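Local coordinates for iron-regulated outer membrane protein (Neisseria meningitidis, PDB 4B7O) that probably takes up iron across the meningococcal outer membrane as a TonB-dependent transporter with a plug inside a beta-barrel, at residues D118-Y132 against S508-H520. Numbering follows the deposited sequence.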
# COMPACT_ATOMS: atom_id res chain seq x y z
N ASP A 118 -1.56 -3.02 -4.17
CA ASP A 118 -1.55 -1.59 -4.46
C ASP A 118 -1.91 -0.83 -3.22
O ASP A 118 -2.40 -1.41 -2.26
CB ASP A 118 -2.51 -1.29 -5.58
CG ASP A 118 -2.08 -1.96 -6.89
OD1 ASP A 118 -0.85 -2.03 -7.20
OD2 ASP A 118 -2.97 -2.49 -7.58
N ILE A 119 -1.66 0.48 -3.23
CA ILE A 119 -2.16 1.37 -2.24
C ILE A 119 -2.94 2.35 -3.02
O ILE A 119 -2.37 3.02 -3.86
CB ILE A 119 -1.03 2.17 -1.54
CG1 ILE A 119 -0.03 1.22 -0.89
CG2 ILE A 119 -1.62 3.11 -0.49
CD1 ILE A 119 0.82 1.95 0.12
N LYS A 120 -4.23 2.44 -2.79
CA LYS A 120 -5.05 3.22 -3.67
C LYS A 120 -5.50 4.39 -2.89
O LYS A 120 -6.03 4.24 -1.76
CB LYS A 120 -6.28 2.43 -4.12
CG LYS A 120 -5.95 1.06 -4.70
CD LYS A 120 -7.17 0.55 -5.49
CE LYS A 120 -6.92 -0.86 -6.00
NZ LYS A 120 -7.83 -1.31 -7.10
N VAL A 121 -5.29 5.58 -3.44
CA VAL A 121 -5.84 6.72 -2.74
C VAL A 121 -6.67 7.49 -3.68
O VAL A 121 -6.22 7.79 -4.77
CB VAL A 121 -4.80 7.57 -1.90
CG1 VAL A 121 -3.39 6.98 -1.94
CG2 VAL A 121 -4.87 9.07 -2.21
N ASP A 122 -7.90 7.79 -3.26
CA ASP A 122 -8.96 8.27 -4.14
C ASP A 122 -9.10 7.52 -5.47
O ASP A 122 -9.48 8.10 -6.49
CB ASP A 122 -8.79 9.75 -4.34
CG ASP A 122 -8.98 10.52 -3.06
OD1 ASP A 122 -9.87 10.15 -2.26
OD2 ASP A 122 -8.24 11.50 -2.84
N ASN A 123 -8.82 6.22 -5.44
CA ASN A 123 -8.94 5.44 -6.64
C ASN A 123 -7.90 5.77 -7.74
O ASN A 123 -8.21 5.74 -8.92
CB ASN A 123 -10.36 5.54 -7.22
CG ASN A 123 -10.76 4.25 -7.95
OD1 ASN A 123 -10.33 3.17 -7.57
ND2 ASN A 123 -11.56 4.38 -9.01
N ALA A 124 -6.68 6.12 -7.34
CA ALA A 124 -5.59 6.28 -8.25
C ALA A 124 -4.39 5.60 -7.66
O ALA A 124 -4.08 5.78 -6.51
CB ALA A 124 -5.31 7.76 -8.45
N TYR A 125 -3.67 4.85 -8.48
CA TYR A 125 -2.56 4.10 -8.00
C TYR A 125 -1.74 3.65 -9.21
O TYR A 125 -2.23 3.49 -10.31
CB TYR A 125 -3.08 2.85 -7.25
CG TYR A 125 -4.13 2.02 -8.05
CD1 TYR A 125 -5.48 2.32 -7.98
CD2 TYR A 125 -3.76 0.96 -8.84
CE1 TYR A 125 -6.44 1.60 -8.70
CE2 TYR A 125 -4.70 0.21 -9.54
CZ TYR A 125 -6.04 0.56 -9.46
OH TYR A 125 -6.97 -0.17 -10.15
N SER A 126 -0.50 3.34 -8.96
CA SER A 126 0.45 3.06 -9.99
C SER A 126 1.14 1.82 -9.50
O SER A 126 1.15 1.56 -8.32
CB SER A 126 1.47 4.22 -10.00
OG SER A 126 2.68 3.84 -10.54
N ASP A 127 1.72 1.04 -10.40
CA ASP A 127 2.31 -0.18 -9.95
C ASP A 127 3.80 -0.22 -10.20
O ASP A 127 4.48 -1.20 -9.86
CB ASP A 127 1.55 -1.38 -10.54
CG ASP A 127 1.75 -1.55 -12.03
OD1 ASP A 127 2.05 -0.55 -12.72
OD2 ASP A 127 1.56 -2.69 -12.51
N SER A 128 4.32 0.86 -10.75
CA SER A 128 5.78 0.96 -10.93
C SER A 128 6.48 1.42 -9.66
O SER A 128 5.85 1.90 -8.72
CB SER A 128 6.14 1.84 -12.13
OG SER A 128 5.38 1.42 -13.27
N GLN A 129 7.78 1.19 -9.60
CA GLN A 129 8.52 1.61 -8.45
C GLN A 129 9.78 2.43 -8.83
O GLN A 129 10.24 2.39 -9.96
CB GLN A 129 8.91 0.38 -7.68
CG GLN A 129 10.01 -0.40 -8.34
CD GLN A 129 10.37 -1.59 -7.53
OE1 GLN A 129 10.27 -1.58 -6.30
NE2 GLN A 129 10.75 -2.65 -8.20
N ILE A 130 10.31 3.15 -7.84
CA ILE A 130 11.65 3.75 -7.89
C ILE A 130 12.86 2.76 -7.89
O ILE A 130 13.67 2.82 -8.77
CB ILE A 130 11.77 4.83 -6.78
CG1 ILE A 130 10.74 5.93 -7.07
CG2 ILE A 130 13.19 5.42 -6.75
CD1 ILE A 130 10.48 6.79 -5.87
N LEU A 131 13.01 1.89 -6.90
CA LEU A 131 14.15 0.95 -6.88
C LEU A 131 13.89 -0.14 -5.88
O LEU A 131 13.22 0.08 -4.87
CB LEU A 131 15.46 1.64 -6.51
CG LEU A 131 16.87 0.98 -6.52
CD1 LEU A 131 17.46 0.99 -7.92
CD2 LEU A 131 17.82 1.70 -5.57
N TYR A 132 14.44 -1.32 -6.13
CA TYR A 132 13.95 -2.49 -5.42
C TYR A 132 14.48 -2.49 -3.99
O TYR A 132 14.01 -3.29 -3.15
CB TYR A 132 14.25 -3.82 -6.19
CG TYR A 132 15.71 -4.17 -6.22
CD1 TYR A 132 16.59 -3.58 -7.18
CD2 TYR A 132 16.25 -5.02 -5.26
CE1 TYR A 132 17.94 -3.88 -7.18
CE2 TYR A 132 17.61 -5.34 -5.26
CZ TYR A 132 18.44 -4.77 -6.22
OH TYR A 132 19.78 -5.06 -6.16
N SER A 508 -5.92 -10.52 -13.44
CA SER A 508 -4.56 -10.48 -14.03
C SER A 508 -3.85 -9.18 -13.71
O SER A 508 -4.48 -8.14 -13.54
CB SER A 508 -4.56 -10.73 -15.53
OG SER A 508 -5.61 -9.97 -16.11
N ARG A 509 -2.54 -9.26 -13.64
CA ARG A 509 -1.69 -8.10 -13.48
C ARG A 509 -0.61 -8.12 -14.55
O ARG A 509 0.10 -9.11 -14.69
CB ARG A 509 -1.05 -8.17 -12.13
CG ARG A 509 -0.70 -6.83 -11.54
CD ARG A 509 -0.51 -7.03 -10.05
NE ARG A 509 0.28 -5.98 -9.45
CZ ARG A 509 -0.23 -4.87 -8.99
NH1 ARG A 509 -1.54 -4.69 -9.04
NH2 ARG A 509 0.56 -3.96 -8.45
N SER A 510 -0.51 -7.02 -15.30
CA SER A 510 0.55 -6.79 -16.31
C SER A 510 1.92 -6.62 -15.73
O SER A 510 2.07 -6.13 -14.61
CB SER A 510 0.24 -5.49 -17.07
OG SER A 510 -0.00 -4.40 -16.19
N PRO A 511 2.96 -7.02 -16.47
CA PRO A 511 4.34 -6.97 -15.97
C PRO A 511 4.64 -5.57 -15.51
O PRO A 511 4.18 -4.63 -16.14
CB PRO A 511 5.18 -7.22 -17.22
CG PRO A 511 4.24 -7.73 -18.27
CD PRO A 511 2.86 -7.75 -17.75
N ARG A 512 5.37 -5.42 -14.41
CA ARG A 512 5.79 -4.08 -14.00
C ARG A 512 6.99 -3.62 -14.79
O ARG A 512 7.88 -4.41 -15.10
CB ARG A 512 6.12 -4.02 -12.52
CG ARG A 512 5.34 -5.00 -11.67
CD ARG A 512 3.81 -4.87 -11.69
NE ARG A 512 3.30 -5.89 -10.75
CZ ARG A 512 3.13 -7.20 -11.01
NH1 ARG A 512 3.32 -7.71 -12.24
NH2 ARG A 512 2.72 -8.00 -10.05
N LEU A 513 7.02 -2.34 -15.14
CA LEU A 513 8.24 -1.73 -15.71
C LEU A 513 9.38 -1.84 -14.71
O LEU A 513 9.17 -1.83 -13.51
CB LEU A 513 7.98 -0.28 -16.06
CG LEU A 513 6.75 -0.01 -16.94
CD1 LEU A 513 6.25 1.42 -16.86
CD2 LEU A 513 6.98 -0.39 -18.40
N TYR A 514 10.59 -2.00 -15.21
CA TYR A 514 11.81 -2.11 -14.35
C TYR A 514 12.02 -0.86 -13.48
O TYR A 514 11.38 0.18 -13.71
CB TYR A 514 13.02 -2.37 -15.27
CG TYR A 514 14.29 -2.92 -14.65
CD1 TYR A 514 14.35 -4.23 -14.12
CD2 TYR A 514 15.47 -2.14 -14.63
CE1 TYR A 514 15.54 -4.73 -13.58
CE2 TYR A 514 16.63 -2.63 -14.07
CZ TYR A 514 16.68 -3.90 -13.56
OH TYR A 514 17.90 -4.31 -13.03
N ASP A 515 12.87 -0.95 -12.47
CA ASP A 515 13.02 0.19 -11.51
C ASP A 515 13.24 1.50 -12.23
O ASP A 515 14.07 1.58 -13.16
CB ASP A 515 14.21 -0.04 -10.58
CG ASP A 515 14.04 -1.28 -9.74
OD1 ASP A 515 13.00 -1.95 -9.96
OD2 ASP A 515 14.94 -1.56 -8.87
N ALA A 516 12.49 2.51 -11.84
CA ALA A 516 12.54 3.81 -12.50
C ALA A 516 13.96 4.37 -12.47
O ALA A 516 14.43 4.94 -13.45
CB ALA A 516 11.58 4.83 -11.84
N LEU A 517 14.61 4.23 -11.31
CA LEU A 517 15.91 4.81 -11.09
C LEU A 517 17.02 4.14 -11.91
O LEU A 517 18.15 4.62 -11.92
CB LEU A 517 16.27 4.78 -9.60
CG LEU A 517 17.54 5.59 -9.34
CD1 LEU A 517 17.50 7.04 -9.86
CD2 LEU A 517 17.85 5.50 -7.85
N GLN A 518 16.69 3.09 -12.64
CA GLN A 518 17.72 2.40 -13.41
C GLN A 518 17.36 2.44 -14.84
O GLN A 518 18.06 1.89 -15.66
CB GLN A 518 17.88 0.96 -12.97
CG GLN A 518 18.36 0.81 -11.56
CD GLN A 518 19.15 -0.49 -11.41
OE1 GLN A 518 20.33 -0.59 -11.79
NE2 GLN A 518 18.49 -1.51 -10.87
N THR A 519 16.28 3.13 -15.16
CA THR A 519 15.82 3.22 -16.53
C THR A 519 16.85 3.78 -17.56
O THR A 519 16.81 3.41 -18.74
CB THR A 519 14.53 4.02 -16.57
OG1 THR A 519 13.56 3.36 -15.73
CG2 THR A 519 14.02 4.09 -17.98
N HIS A 520 17.76 4.65 -17.10
CA HIS A 520 18.83 5.22 -17.94
C HIS A 520 19.68 4.19 -18.65
O HIS A 520 20.29 4.49 -19.68
CB HIS A 520 19.73 6.12 -17.09
CG HIS A 520 20.15 5.48 -15.80
ND1 HIS A 520 21.03 4.47 -15.75
CD2 HIS A 520 19.74 5.71 -14.50
CE1 HIS A 520 21.20 4.08 -14.48
NE2 HIS A 520 20.41 4.84 -13.72
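Asp-515 sets its carboxylate against the backbone and side chains of residues 129-132. Its OD2 lies 2.8 Å from the backbone N of Tyr-132, a weak hydrogen bond bent to 125°. Asp-515 OD2 also sits at the edge of the Tyr-132 ring, in its plane, 3.1 Å from CD1. It also touches CA and CD1 of Leu-131. The other oxygen of Asp-515, OD1, is 2.9 Å from NE2 of Gln-129, with the amide and carboxylate planes steeply inclined. Two backbone bonds fix this end of the contact: Ala-516 N to Gln-129 O and Leu-517 N to Ile-130 O. Leu-131 CD1 also packs on CG of Gln-518.

The contact joins the two parts of a TonB-dependent transporter. Residues 118-132 belong to the plug. Residues 508-509 end barrel strand 498-509, and the chain then runs on as a loop along the plug, with a short 3-10 turn at 516-518.

At the other end, Asp-127 points its carboxylate in among basic side chains. Asp-127 turns its CG in between its own N and C (chi1 70°), which brings Asp-127 OD2 to 3.2 Å from CD of Arg-512. It lies well above one face of the Arg-509 guanidinium, offset toward the rim, where no N-H points at it and only the opposite charges act. Its salt bridge is to Lys-442, while Arg-512 forms one with Glu-535.

Arg-509 reaches Asp-118 with an extended chain. The two form a salt bridge, gripped end-on: Arg-509 NH2 to Asp-118 OD1 at 2.7 Å and Arg-509 NH1 to Asp-118 OD2 at 3.0 Å. Both bonds are fairly straight and meet the oxygens on their syn sides, somewhat out of the carboxylate plane. The two planes are 36° apart. NH1 has a second acceptor in the backbone oxygen of Gly-161. Between the two ends, Ser-128 OG rests 3.7 Å from CD1 of Leu-513.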